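Local coordinates for putative cytochrome P450 120 (Synechocystis sp., PDB 2VE3), which binds heme and retinoic acid and, as a member of the cytochrome P450 family, probably works as a monooxygenase, at residues A[311-316]-A[379-384]; A[181-186]-A[191-196]; A[75-80]-A[95-100]. All coordinates share one frame; numbering follows the deposited sequence.

Three contacts surround the two ligands of a single P450 chain. Along the sequence they come in series: contact 3, then contact 2, then contact 1. Contact 1 joins helix 302-314 to the loop before helix 394-411 on the cysteine side of the heme. Contact 3 links edge strand 76-79 of the five-stranded mixed sheet to the start of helix 98-109, and contact 2 folds the turn between helices 170-181 and 192-215. Contact centres lie about 23 to 28 Å apart. Contacts 2 and 3 meet through Phe182 and Trp80 and line the retinoic acid side; contact 1 builds the proximal side, across the heme from retinoic acid, while Trp80 touches both ligands.

Contact 1: A[311-316]-A[379-384]; sequences VLRLIP and FAHVPF. With HEM (protoporphyrin IX containing Fe), chain C.
Leu312 packs on Pro383 and Phe384, joining two signatures of the cytochrome P450 fold: the ExxR motif at the end of helix 302-314, which runs from Glu310 to Arg313, and the cysteine loop, whose Cys391 is, by similarity, the axial ligand of the heme iron. The leucine meets three partners with three atoms. CB rests against the proline, with Leu312 CB 3.9 Å from Pro383 CB. Leu312 CG stands beside the backbone N, anti to the carbonyl carbon (chi1 -63°), and from there CD1 reaches the far end of the aromatic ring, 3.7 Å from Phe384 CZ. The two side chains cross obliquely.

His381 meets the next helix residue, Arg313. The aliphatic start of Arg313, CB and CG, lies at the imidazole edge, close to its plane, and the two side chains cross at about a right angle. Pro383 CD sits over the centre of one imidazole face, 3.6 Å above it, so the proline ring is wedged between the histidine and the leucine. The arginine bends at chi2 and chi3 and carries its guanidinium away from the loop: NH2 forms a salt bridge with Glu310, and NH1 bonds to the carbonyls of Pro359 and His350. Its charge therefore serves the ExxR network, while its methylenes serve this contact.

Phe384 extends the apolar layer to the proximal face of the porphyrin, and its backbone is hydrogen-bonded with Cys391. The ring approaches the pyrrole obliquely, Phe384 CE1 lying 3.6 Å from HEM C3B. The second leucine branch completes the layer at the vinyl group, with Leu312 CD2 3.8 Å from HEM CBB.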
loop_
_atom_site.group_PDB
_atom_site.type_symbol
_atom_site.label_atom_id
_atom_site.label_comp_id
_atom_site.label_asym_id
_atom_site.label_seq_id
_atom_site.Cartn_x
_atom_site.Cartn_y
_atom_site.Cartn_z
ATOM N N VAL A 311 3.355 12.345 5.325
ATOM C CA VAL A 311 3.462 11.878 3.920
ATOM C C VAL A 311 2.282 10.947 3.600
ATOM O O VAL A 311 1.538 11.194 2.649
ATOM C CB VAL A 311 4.835 11.180 3.616
ATOM C CG1 VAL A 311 4.799 10.465 2.288
ATOM C CG2 VAL A 311 5.973 12.185 3.589
ATOM N N LEU A 312 2.102 9.899 4.409
ATOM C CA LEU A 312 1.007 8.918 4.244
ATOM C C LEU A 312 -0.378 9.551 4.369
ATOM O O LEU A 312 -1.360 9.046 3.804
ATOM C CB LEU A 312 1.132 7.773 5.274
ATOM C CG LEU A 312 2.370 6.857 5.234
ATOM C CD1 LEU A 312 2.340 5.840 6.359
ATOM C CD2 LEU A 312 2.563 6.164 3.888
ATOM N N ARG A 313 -0.458 10.639 5.143
ATOM C CA ARG A 313 -1.706 11.352 5.331
ATOM C C ARG A 313 -2.040 12.082 4.036
ATOM O O ARG A 313 -3.113 11.898 3.475
ATOM C CB ARG A 313 -1.611 12.325 6.529
ATOM C CG ARG A 313 -2.947 12.810 7.094
ATOM C CD ARG A 313 -3.558 13.979 6.289
ATOM N NE ARG A 313 -2.631 15.104 6.089
ATOM C CZ ARG A 313 -2.881 16.176 5.326
ATOM N NH1 ARG A 313 -4.031 16.302 4.686
ATOM N NH2 ARG A 313 -1.968 17.123 5.200
ATOM N N LEU A 314 -1.112 12.921 3.587
ATOM C CA LEU A 314 -1.321 13.763 2.414
ATOM C C LEU A 314 -1.464 12.953 1.128
ATOM O O LEU A 314 -2.348 13.227 0.323
ATOM C CB LEU A 314 -0.206 14.819 2.278
ATOM C CG LEU A 314 -0.345 15.870 1.159
ATOM C CD1 LEU A 314 -1.685 16.622 1.189
ATOM C CD2 LEU A 314 0.820 16.854 1.159
ATOM N N ILE A 315 -0.599 11.968 0.928
ATOM C CA ILE A 315 -0.679 11.131 -0.276
ATOM C C ILE A 315 -0.768 9.646 0.110
ATOM O O ILE A 315 0.247 8.964 0.151
ATOM C CB ILE A 315 0.542 11.352 -1.213
ATOM C CG1 ILE A 315 0.759 12.845 -1.521
ATOM C CG2 ILE A 315 0.362 10.571 -2.520
ATOM C CD1 ILE A 315 2.072 13.117 -2.231
ATOM N N PRO A 316 -1.974 9.139 0.397
ATOM C CA PRO A 316 -2.055 7.761 0.892
ATOM C C PRO A 316 -1.788 6.763 -0.259
ATOM O O PRO A 316 -2.385 6.882 -1.343
ATOM C CB PRO A 316 -3.505 7.649 1.407
ATOM C CG PRO A 316 -4.099 9.039 1.297
ATOM C CD PRO A 316 -3.308 9.745 0.266
ATOM N N PHE A 379 -9.931 6.892 14.054
ATOM C CA PHE A 379 -10.128 6.529 12.625
ATOM C C PHE A 379 -10.068 7.721 11.672
ATOM O O PHE A 379 -10.681 7.714 10.597
ATOM C CB PHE A 379 -11.414 5.707 12.416
ATOM C CG PHE A 379 -11.453 4.423 13.206
ATOM C CD1 PHE A 379 -10.578 3.378 12.908
ATOM C CD2 PHE A 379 -12.362 4.258 14.250
ATOM C CE1 PHE A 379 -10.606 2.182 13.638
ATOM C CE2 PHE A 379 -12.407 3.056 14.990
ATOM C CZ PHE A 379 -11.524 2.024 14.678
ATOM N N ALA A 380 -9.283 8.716 12.074
ATOM C CA ALA A 380 -9.099 9.955 11.332
ATOM C C ALA A 380 -7.868 9.884 10.398
ATOM O O ALA A 380 -7.828 10.499 9.322
ATOM C CB ALA A 380 -8.966 11.112 12.327
ATOM N N HIS A 381 -6.865 9.131 10.838
ATOM C CA HIS A 381 -5.658 8.858 10.083
ATOM C C HIS A 381 -5.683 7.343 9.870
ATOM O O HIS A 381 -5.445 6.564 10.791
ATOM C CB HIS A 381 -4.452 9.311 10.904
ATOM C CG HIS A 381 -3.128 9.147 10.222
ATOM N ND1 HIS A 381 -2.735 9.920 9.151
ATOM C CD2 HIS A 381 -2.081 8.338 10.501
ATOM C CE1 HIS A 381 -1.520 9.569 8.777
ATOM N NE2 HIS A 381 -1.098 8.616 9.585
ATOM N N VAL A 382 -6.042 6.932 8.656
ATOM C CA VAL A 382 -6.195 5.521 8.324
ATOM C C VAL A 382 -5.450 5.068 7.047
ATOM O O VAL A 382 -6.055 4.427 6.180
ATOM C CB VAL A 382 -7.689 5.116 8.252
ATOM C CG1 VAL A 382 -8.321 5.120 9.659
ATOM C CG2 VAL A 382 -8.479 5.999 7.254
ATOM N N PRO A 383 -4.137 5.356 6.953
ATOM C CA PRO A 383 -3.323 4.964 5.786
ATOM C C PRO A 383 -3.180 3.424 5.680
ATOM O O PRO A 383 -2.981 2.897 4.593
ATOM C CB PRO A 383 -1.963 5.623 6.064
ATOM C CG PRO A 383 -1.911 5.728 7.590
ATOM C CD PRO A 383 -3.323 6.031 7.993
ATOM N N PHE A 384 -3.310 2.726 6.813
ATOM C CA PHE A 384 -3.241 1.257 6.871
ATOM C C PHE A 384 -4.597 0.603 7.140
ATOM O O PHE A 384 -4.665 -0.594 7.454
ATOM C CB PHE A 384 -2.224 0.804 7.926
ATOM C CG PHE A 384 -0.827 1.341 7.691
ATOM C CD1 PHE A 384 -0.007 0.798 6.689
ATOM C CD2 PHE A 384 -0.342 2.409 8.446
ATOM C CE1 PHE A 384 1.282 1.289 6.468
ATOM C CE2 PHE A 384 0.950 2.906 8.229
ATOM C CZ PHE A 384 1.756 2.346 7.243
HETATM C CHA HEM C . -3.976 -4.591 4.106
HETATM C CHB HEM C . -2.263 -0.119 3.269
HETATM C CHC HEM C . 2.259 -1.886 2.961
HETATM C CHD HEM C . 0.522 -6.378 3.232
HETATM C C1A HEM C . -3.932 -3.214 3.927
HETATM C C2A HEM C . -5.041 -2.280 3.977
HETATM C C3A HEM C . -4.551 -1.043 3.761
HETATM C C4A HEM C . -3.131 -1.162 3.542
HETATM C CMA HEM C . -5.326 0.287 3.712
HETATM C CAA HEM C . -6.509 -2.654 4.291
HETATM C CBA HEM C . -7.333 -2.924 3.035
HETATM C CGA HEM C . -8.682 -3.444 3.483
HETATM O O1A HEM C . -9.412 -2.667 4.166
HETATM O O2A HEM C . -9.024 -4.620 3.161
HETATM C C1B HEM C . -0.889 -0.201 3.155
HETATM C C2B HEM C . 0.042 0.914 3.049
HETATM C C3B HEM C . 1.295 0.422 2.972
HETATM C C4B HEM C . 1.189 -1.013 3.020
HETATM C CMB HEM C . -0.382 2.400 3.045
HETATM C CAB HEM C . 2.655 1.181 2.824
HETATM C CBB HEM C . 2.908 2.366 3.401
HETATM C C1C HEM C . 2.211 -3.257 3.055
HETATM C C2C HEM C . 3.345 -4.159 3.086
HETATM C C3C HEM C . 2.870 -5.409 3.163
HETATM C C4C HEM C . 1.409 -5.326 3.164
HETATM C CMC HEM C . 4.835 -3.720 3.077
HETATM C CAC HEM C . 3.693 -6.727 3.264
HETATM C CBC HEM C . 4.374 -7.257 2.242
HETATM C C1D HEM C . -0.846 -6.314 3.401
HETATM C C2D HEM C . -1.720 -7.455 3.340
HETATM C C3D HEM C . -3.128 -6.909 3.604
HETATM C C4D HEM C . -2.956 -5.486 3.828
HETATM C CMD HEM C . -1.310 -8.924 3.055
HETATM C CAD HEM C . -4.459 -7.693 3.652
HETATM C CBD HEM C . -4.883 -7.818 5.114
HETATM C CGD HEM C . -6.165 -8.608 5.229
HETATM O O1D HEM C . -6.493 -9.005 6.375
HETATM O O2D HEM C . -6.867 -8.855 4.203
HETATM N NA HEM C . -2.790 -2.498 3.660
HETATM N NB HEM C . -0.153 -1.365 3.117
HETATM N NC HEM C . 1.041 -3.997 3.093
HETATM N ND HEM C . -1.599 -5.175 3.703
HETATM FE FE HEM C . -0.796 -3.224 3.677
#

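Contact 2: A[181-186]-A[191-196]; sequences LFSLPI and TLFGKS. With REA (retinoic acid), chain D.
Phe193 and Thr191, at the first turn of helix 192-215, receive the loop 181-186 by ring packing, a threonine hydroxyl and a water bridge. In the packing round the ring, Pro185 CA lies over one face, 3.7 Å from the Phe193 centroid and 15° off the normal, a CH-pi contact. The ring reaches it because Phe193 CG is anti to the backbone N (chi1 -179°). Two carbonyl oxygens also abut this side chain: Ile186 O in the ring plane, 3.5 Å from Phe193 CD2, and Leu184 O, 3.2 Å from Phe193 CB. An alanine at Phe193 is likely to leave Pro185 CA without the ring face it rests on and open a gap between turn and helix.

Among the polar interactions, Thr191 OG1 lies 2.7 Å from Ile186 O and also within bonding range of Leu188 O. Within the helix start it is the N-cap, accepting from Gly194 N at 164°. A water donates to Leu184 O at 2.7 Å and accepts from Phe193 N. Leu184 O also takes Ile186 N, closing an inverse gamma turn centred on Pro185.

The loop corresponds to the F-G region of P450s, which typically covers the substrate pocket, consistent with Phe182 CZ lying 3.3 Å from REA C10. Helix 82-88 touches Phe193 and Pro185, while helix 26-31 packs on Phe182 and Leu184.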
loop_
_atom_site.group_PDB
_atom_site.type_symbol
_atom_site.label_atom_id
_atom_site.label_comp_id
_atom_site.label_asym_id
_atom_site.label_seq_id
_atom_site.Cartn_x
_atom_site.Cartn_y
_atom_site.Cartn_z
ATOM N N LEU A 181 -4.425 -5.300 -12.176
ATOM C CA LEU A 181 -5.107 -5.517 -10.896
ATOM C C LEU A 181 -6.412 -4.719 -10.769
ATOM O O LEU A 181 -7.451 -5.262 -10.347
ATOM C CB LEU A 181 -4.170 -5.211 -9.714
ATOM C CG LEU A 181 -3.273 -6.359 -9.235
ATOM C CD1 LEU A 181 -2.137 -5.809 -8.405
ATOM C CD2 LEU A 181 -4.060 -7.433 -8.466
ATOM N N PHE A 182 -6.357 -3.444 -11.144
ATOM C CA PHE A 182 -7.573 -2.634 -11.237
ATOM C C PHE A 182 -7.806 -2.243 -12.697
ATOM O O PHE A 182 -7.246 -1.270 -13.195
ATOM C CB PHE A 182 -7.515 -1.431 -10.289
ATOM C CG PHE A 182 -7.456 -1.818 -8.824
ATOM C CD1 PHE A 182 -8.605 -1.793 -8.035
ATOM C CD2 PHE A 182 -6.261 -2.216 -8.237
ATOM C CE1 PHE A 182 -8.554 -2.149 -6.677
ATOM C CE2 PHE A 182 -6.206 -2.578 -6.874
ATOM C CZ PHE A 182 -7.359 -2.549 -6.107
ATOM N N SER A 183 -8.613 -3.063 -13.366
ATOM C CA SER A 183 -8.876 -2.963 -14.806
ATOM C C SER A 183 -10.185 -3.671 -15.154
ATOM O O SER A 183 -10.791 -4.339 -14.299
ATOM C CB SER A 183 -7.722 -3.584 -15.610
ATOM O OG SER A 183 -7.620 -4.970 -15.338
ATOM N N LEU A 184 -10.613 -3.530 -16.412
ATOM C CA LEU A 184 -11.772 -4.264 -16.925
ATOM C C LEU A 184 -11.410 -5.745 -17.028
ATOM O O LEU A 184 -10.482 -6.082 -17.761
ATOM C CB LEU A 184 -12.187 -3.768 -18.322
ATOM C CG LEU A 184 -12.766 -2.377 -18.583
ATOM C CD1 LEU A 184 -13.334 -2.330 -20.026
ATOM C CD2 LEU A 184 -13.828 -1.968 -17.561
ATOM N N PRO A 185 -12.154 -6.623 -16.318
ATOM C CA PRO A 185 -11.805 -8.047 -16.271
ATOM C C PRO A 185 -12.163 -8.789 -17.578
ATOM O O PRO A 185 -12.888 -9.786 -17.561
ATOM C CB PRO A 185 -12.610 -8.571 -15.076
ATOM C CG PRO A 185 -13.804 -7.657 -14.992
ATOM C CD PRO A 185 -13.390 -6.325 -15.559
ATOM N N ILE A 186 -11.629 -8.299 -18.695
ATOM C CA ILE A 186 -11.831 -8.925 -20.004
ATOM C C ILE A 186 -10.649 -9.825 -20.370
ATOM O O ILE A 186 -9.533 -9.351 -20.583
ATOM C CB ILE A 186 -12.156 -7.897 -21.089
ATOM C CG1 ILE A 186 -13.575 -7.366 -20.864
ATOM C CG2 ILE A 186 -12.086 -8.528 -22.486
ATOM C CD1 ILE A 186 -13.969 -6.223 -21.785
ATOM N N THR A 191 -5.691 -6.976 -23.652
ATOM C CA THR A 191 -6.180 -6.103 -22.585
ATOM C C THR A 191 -5.140 -6.081 -21.470
ATOM O O THR A 191 -4.307 -6.975 -21.382
ATOM C CB THR A 191 -7.549 -6.584 -21.998
ATOM O OG1 THR A 191 -7.425 -7.919 -21.488
ATOM C CG2 THR A 191 -8.658 -6.552 -23.053
ATOM N N LEU A 192 -5.179 -5.057 -20.627
ATOM C CA LEU A 192 -4.283 -4.996 -19.482
ATOM C C LEU A 192 -4.532 -6.217 -18.584
ATOM O O LEU A 192 -3.586 -6.833 -18.091
ATOM C CB LEU A 192 -4.477 -3.683 -18.717
ATOM C CG LEU A 192 -4.142 -2.405 -19.504
ATOM C CD1 LEU A 192 -4.525 -1.189 -18.707
ATOM C CD2 LEU A 192 -2.676 -2.331 -19.927
ATOM N N PHE A 193 -5.805 -6.573 -18.428
ATOM C CA PHE A 193 -6.226 -7.723 -17.629
ATOM C C PHE A 193 -5.693 -9.071 -18.103
ATOM O O PHE A 193 -5.164 -9.828 -17.296
ATOM C CB PHE A 193 -7.746 -7.794 -17.515
ATOM C CG PHE A 193 -8.230 -8.945 -16.670
ATOM C CD1 PHE A 193 -7.992 -8.964 -15.296
ATOM C CD2 PHE A 193 -8.912 -10.007 -17.246
ATOM C CE1 PHE A 193 -8.431 -10.035 -14.503
ATOM C CE2 PHE A 193 -9.369 -11.071 -16.463
ATOM C CZ PHE A 193 -9.127 -11.090 -15.085
ATOM N N GLY A 194 -5.849 -9.382 -19.393
ATOM C CA GLY A 194 -5.329 -10.654 -19.950
ATOM C C GLY A 194 -3.813 -10.758 -19.893
ATOM O O GLY A 194 -3.255 -11.840 -19.713
ATOM N N LYS A 195 -3.131 -9.629 -20.079
ATOM C CA LYS A 195 -1.686 -9.602 -19.946
ATOM C C LYS A 195 -1.259 -9.855 -18.501
ATOM O O LYS A 195 -0.191 -10.424 -18.255
ATOM C CB LYS A 195 -1.112 -8.263 -20.438
ATOM C CG LYS A 195 -1.358 -7.965 -21.911
ATOM C CD LYS A 195 -0.349 -6.938 -22.428
ATOM C CE LYS A 195 0.956 -7.627 -22.795
ATOM N NZ LYS A 195 2.166 -6.895 -22.320
ATOM N N SER A 196 -2.082 -9.407 -17.547
ATOM C CA SER A 196 -1.797 -9.606 -16.131
ATOM C C SER A 196 -2.096 -11.035 -15.738
ATOM O O SER A 196 -1.446 -11.587 -14.860
ATOM C CB SER A 196 -2.621 -8.650 -15.256
ATOM O OG SER A 196 -2.016 -7.360 -15.242
HETATM C C1 REA D . -3.007 -4.135 -0.559
HETATM C C2 REA D . -2.825 -5.576 -0.090
HETATM C C3 REA D . -4.181 -6.279 -0.016
HETATM C C4 REA D . -4.765 -6.436 -1.417
HETATM C C5 REA D . -4.633 -5.182 -2.257
HETATM C C6 REA D . -3.811 -4.116 -1.872
HETATM C C7 REA D . -3.721 -2.956 -2.767
HETATM C C8 REA D . -4.807 -1.975 -2.796
HETATM C C9 REA D . -4.759 -0.906 -3.815
HETATM C C10 REA D . -6.023 -0.263 -4.108
HETATM C C11 REA D . -6.201 1.173 -4.234
HETATM C C12 REA D . -7.603 1.564 -4.092
HETATM C C13 REA D . -8.273 2.483 -5.011
HETATM C C14 REA D . -9.583 2.823 -4.620
HETATM C C15 REA D . -10.255 4.062 -4.963
HETATM C C16 REA D . -3.788 -3.331 0.498
HETATM C C17 REA D . -1.607 -3.548 -0.738
HETATM C C18 REA D . -5.406 -5.130 -3.552
HETATM C C19 REA D . -3.499 -0.521 -4.553
HETATM C C20 REA D . -7.599 2.983 -6.262
HETATM O O1 REA D . -9.664 4.957 -5.589
HETATM O O2 REA D . -11.438 4.235 -4.630
HETATM O O HOH W 1 -8.357 -4.966 -19.103
#

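Contact 3: A[75-80]-A[95-100]; sequences TFQATW and TQMGEI. With REA (retinoic acid), chain D.
Gln77 and Met97 bring the two backbones nearest each other, CA to CA 7.6 Å, with no hydrogen bond joining segments 75-80 and 95-100. Strand 76-79 is instead paired with strand 320-325, as one edge strand of the mixed sheet, and Met97 leads into helix 98-109 through Gly98, whose positive phi (53°) few other residues adopt readily. The segments enclose helix 82-88, at the place of the B' helix of P450s, and helix 98-109 corresponds to helix C; this region borders the substrate pocket and the heme edge.

Met97 carries the contact. Its CG is anti to the carbonyl carbon (chi1 -60°), and two further bends, at chi2 and chi3, curl the thioether against the strand at Gln77 and Ala78. Met97 SD is 3.8 Å from Ala78 O and 3.7 Å from Gln77 CG. The glutamine side chain is extended and crosses the methionine at about a right angle, so that its methylene part does the meeting; the modelled position of the Met97 methyl against it is too close to be trusted in detail. The side-chain amide of Gln96 bonds to Glu243 and Gln247, tying segment 95-100 to helix 241-272.

Trp80, just past the strand, turns to the retinoic acid pocket. One indole face covers the ligand's ring end: the methyl C18 lies 3.8 Å above the plane, over its centre, and Trp80 CZ2 is 3.8 Å from REA C5.

With no hydrogen bond between the segments, van der Waals contact probably supplies most of what holds them, and so small a contact probably gives little directional hold. Arg389, touched by both Ala78 and Met97 and hydrogen-bonded to the heme and to Gln96 O, is the polar link beside it.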
loop_
_atom_site.group_PDB
_atom_site.type_symbol
_atom_site.label_atom_id
_atom_site.label_comp_id
_atom_site.label_asym_id
_atom_site.label_seq_id
_atom_site.Cartn_x
_atom_site.Cartn_y
_atom_site.Cartn_z
ATOM N N THR A 75 -21.436 -7.862 10.114
ATOM C CA THR A 75 -21.946 -6.861 9.173
ATOM C C THR A 75 -21.162 -6.739 7.866
ATOM O O THR A 75 -21.760 -6.621 6.797
ATOM C CB THR A 75 -21.986 -5.474 9.841
ATOM O OG1 THR A 75 -22.554 -5.599 11.148
ATOM C CG2 THR A 75 -22.793 -4.473 9.014
ATOM N N PHE A 76 -19.834 -6.744 7.960
ATOM C CA PHE A 76 -18.976 -6.438 6.810
ATOM C C PHE A 76 -18.043 -7.590 6.427
ATOM O O PHE A 76 -17.376 -8.197 7.270
ATOM C CB PHE A 76 -18.193 -5.138 7.051
ATOM C CG PHE A 76 -19.074 -3.937 7.267
ATOM C CD1 PHE A 76 -19.865 -3.443 6.231
ATOM C CD2 PHE A 76 -19.124 -3.305 8.502
ATOM C CE1 PHE A 76 -20.684 -2.344 6.418
ATOM C CE2 PHE A 76 -19.947 -2.196 8.699
ATOM C CZ PHE A 76 -20.732 -1.723 7.649
ATOM N N GLN A 77 -18.030 -7.895 5.138
ATOM C CA GLN A 77 -17.190 -8.957 4.601
ATOM C C GLN A 77 -16.275 -8.324 3.571
ATOM O O GLN A 77 -16.759 -7.787 2.581
ATOM C CB GLN A 77 -18.089 -10.029 3.965
ATOM C CG GLN A 77 -17.373 -11.146 3.240
ATOM C CD GLN A 77 -18.241 -12.383 3.131
ATOM O OE1 GLN A 77 -18.829 -12.654 2.075
ATOM N NE2 GLN A 77 -18.355 -13.131 4.238
ATOM N N ALA A 78 -14.961 -8.383 3.797
ATOM C CA ALA A 78 -14.008 -7.758 2.865
ATOM C C ALA A 78 -14.122 -8.290 1.439
ATOM O O ALA A 78 -14.385 -9.465 1.206
ATOM C CB ALA A 78 -12.575 -7.869 3.366
ATOM N N THR A 79 -13.926 -7.406 0.479
ATOM C CA THR A 79 -13.922 -7.818 -0.911
ATOM C C THR A 79 -13.023 -6.899 -1.733
ATOM O O THR A 79 -12.482 -5.920 -1.226
ATOM C CB THR A 79 -15.373 -7.906 -1.461
ATOM O OG1 THR A 79 -15.390 -8.689 -2.654
ATOM C CG2 THR A 79 -15.956 -6.513 -1.706
ATOM N N TRP A 80 -12.855 -7.243 -3.005
ATOM C CA TRP A 80 -12.055 -6.458 -3.932
ATOM C C TRP A 80 -12.757 -6.533 -5.282
ATOM O O TRP A 80 -13.507 -7.473 -5.518
ATOM C CB TRP A 80 -10.616 -6.987 -3.998
ATOM C CG TRP A 80 -9.762 -6.626 -2.762
ATOM C CD1 TRP A 80 -9.340 -7.473 -1.773
ATOM C CD2 TRP A 80 -9.282 -5.321 -2.398
ATOM N NE1 TRP A 80 -8.621 -6.777 -0.826
ATOM C CE2 TRP A 80 -8.567 -5.459 -1.185
ATOM C CE3 TRP A 80 -9.391 -4.045 -2.981
ATOM C CZ2 TRP A 80 -7.960 -4.379 -0.547
ATOM C CZ3 TRP A 80 -8.776 -2.970 -2.345
ATOM C CH2 TRP A 80 -8.068 -3.146 -1.144
ATOM N N THR A 95 -8.127 -12.405 -0.027
ATOM C CA THR A 95 -9.339 -13.059 -0.570
ATOM C C THR A 95 -9.891 -14.156 0.369
ATOM O O THR A 95 -10.850 -14.874 0.047
ATOM C CB THR A 95 -9.079 -13.629 -2.000
ATOM O OG1 THR A 95 -8.010 -14.577 -1.948
ATOM C CG2 THR A 95 -8.684 -12.506 -2.979
ATOM N N GLN A 96 -9.273 -14.275 1.534
ATOM C CA GLN A 96 -9.711 -15.219 2.570
ATOM C C GLN A 96 -10.721 -14.600 3.524
ATOM O O GLN A 96 -10.699 -13.384 3.766
ATOM C CB GLN A 96 -8.499 -15.779 3.323
ATOM C CG GLN A 96 -7.768 -16.797 2.451
ATOM C CD GLN A 96 -6.406 -17.172 2.952
ATOM O OE1 GLN A 96 -5.674 -16.349 3.528
ATOM N NE2 GLN A 96 -6.037 -18.433 2.724
ATOM N N MET A 97 -11.611 -15.454 4.037
ATOM C CA MET A 97 -12.674 -15.048 4.953
ATOM C C MET A 97 -12.640 -15.849 6.228
ATOM O O MET A 97 -12.115 -16.969 6.265
ATOM C CB MET A 97 -14.063 -15.247 4.329
ATOM C CG MET A 97 -14.346 -14.478 3.051
ATOM S SD MET A 97 -13.970 -12.717 3.131
ATOM C CE MET A 97 -14.819 -12.187 4.625
ATOM N N GLY A 98 -13.202 -15.252 7.276
ATOM C CA GLY A 98 -13.514 -15.948 8.523
ATOM C C GLY A 98 -12.377 -16.705 9.158
ATOM O O GLY A 98 -11.309 -16.143 9.405
ATOM N N GLU A 99 -12.626 -17.989 9.420
ATOM C CA GLU A 99 -11.695 -18.850 10.154
ATOM C C GLU A 99 -10.351 -19.019 9.457
ATOM O O GLU A 99 -9.297 -18.967 10.098
ATOM C CB GLU A 99 -12.344 -20.220 10.434
ATOM C CG GLU A 99 -11.448 -21.206 11.170
ATOM C CD GLU A 99 -12.224 -22.254 11.975
ATOM O OE1 GLU A 99 -13.481 -22.215 12.018
ATOM O OE2 GLU A 99 -11.559 -23.125 12.566
ATOM N N ILE A 100 -10.393 -19.229 8.146
ATOM C CA ILE A 100 -9.178 -19.270 7.331
ATOM C C ILE A 100 -8.435 -17.923 7.390
ATOM O O ILE A 100 -7.222 -17.886 7.596
ATOM C CB ILE A 100 -9.489 -19.665 5.866
ATOM C CG1 ILE A 100 -10.061 -21.093 5.802
ATOM C CG2 ILE A 100 -8.236 -19.580 5.013
ATOM C CD1 ILE A 100 -10.660 -21.465 4.462
HETATM C C1 REA D . -3.007 -4.135 -0.559
HETATM C C2 REA D . -2.825 -5.576 -0.090
HETATM C C3 REA D . -4.181 -6.279 -0.016
HETATM C C4 REA D . -4.765 -6.436 -1.417
HETATM C C5 REA D . -4.633 -5.182 -2.257
HETATM C C6 REA D . -3.811 -4.116 -1.872
HETATM C C7 REA D . -3.721 -2.956 -2.767
HETATM C C8 REA D . -4.807 -1.975 -2.796
HETATM C C9 REA D . -4.759 -0.906 -3.815
HETATM C C10 REA D . -6.023 -0.263 -4.108
HETATM C C11 REA D . -6.201 1.173 -4.234
HETATM C C12 REA D . -7.603 1.564 -4.092
HETATM C C13 REA D . -8.273 2.483 -5.011
HETATM C C14 REA D . -9.583 2.823 -4.620
HETATM C C15 REA D . -10.255 4.062 -4.963
HETATM C C16 REA D . -3.788 -3.331 0.498
HETATM C C17 REA D . -1.607 -3.548 -0.738
HETATM C C18 REA D . -5.406 -5.130 -3.552
HETATM C C19 REA D . -3.499 -0.521 -4.553
HETATM C C20 REA D . -7.599 2.983 -6.262
HETATM O O1 REA D . -9.664 4.957 -5.589
HETATM O O2 REA D . -11.438 4.235 -4.630
#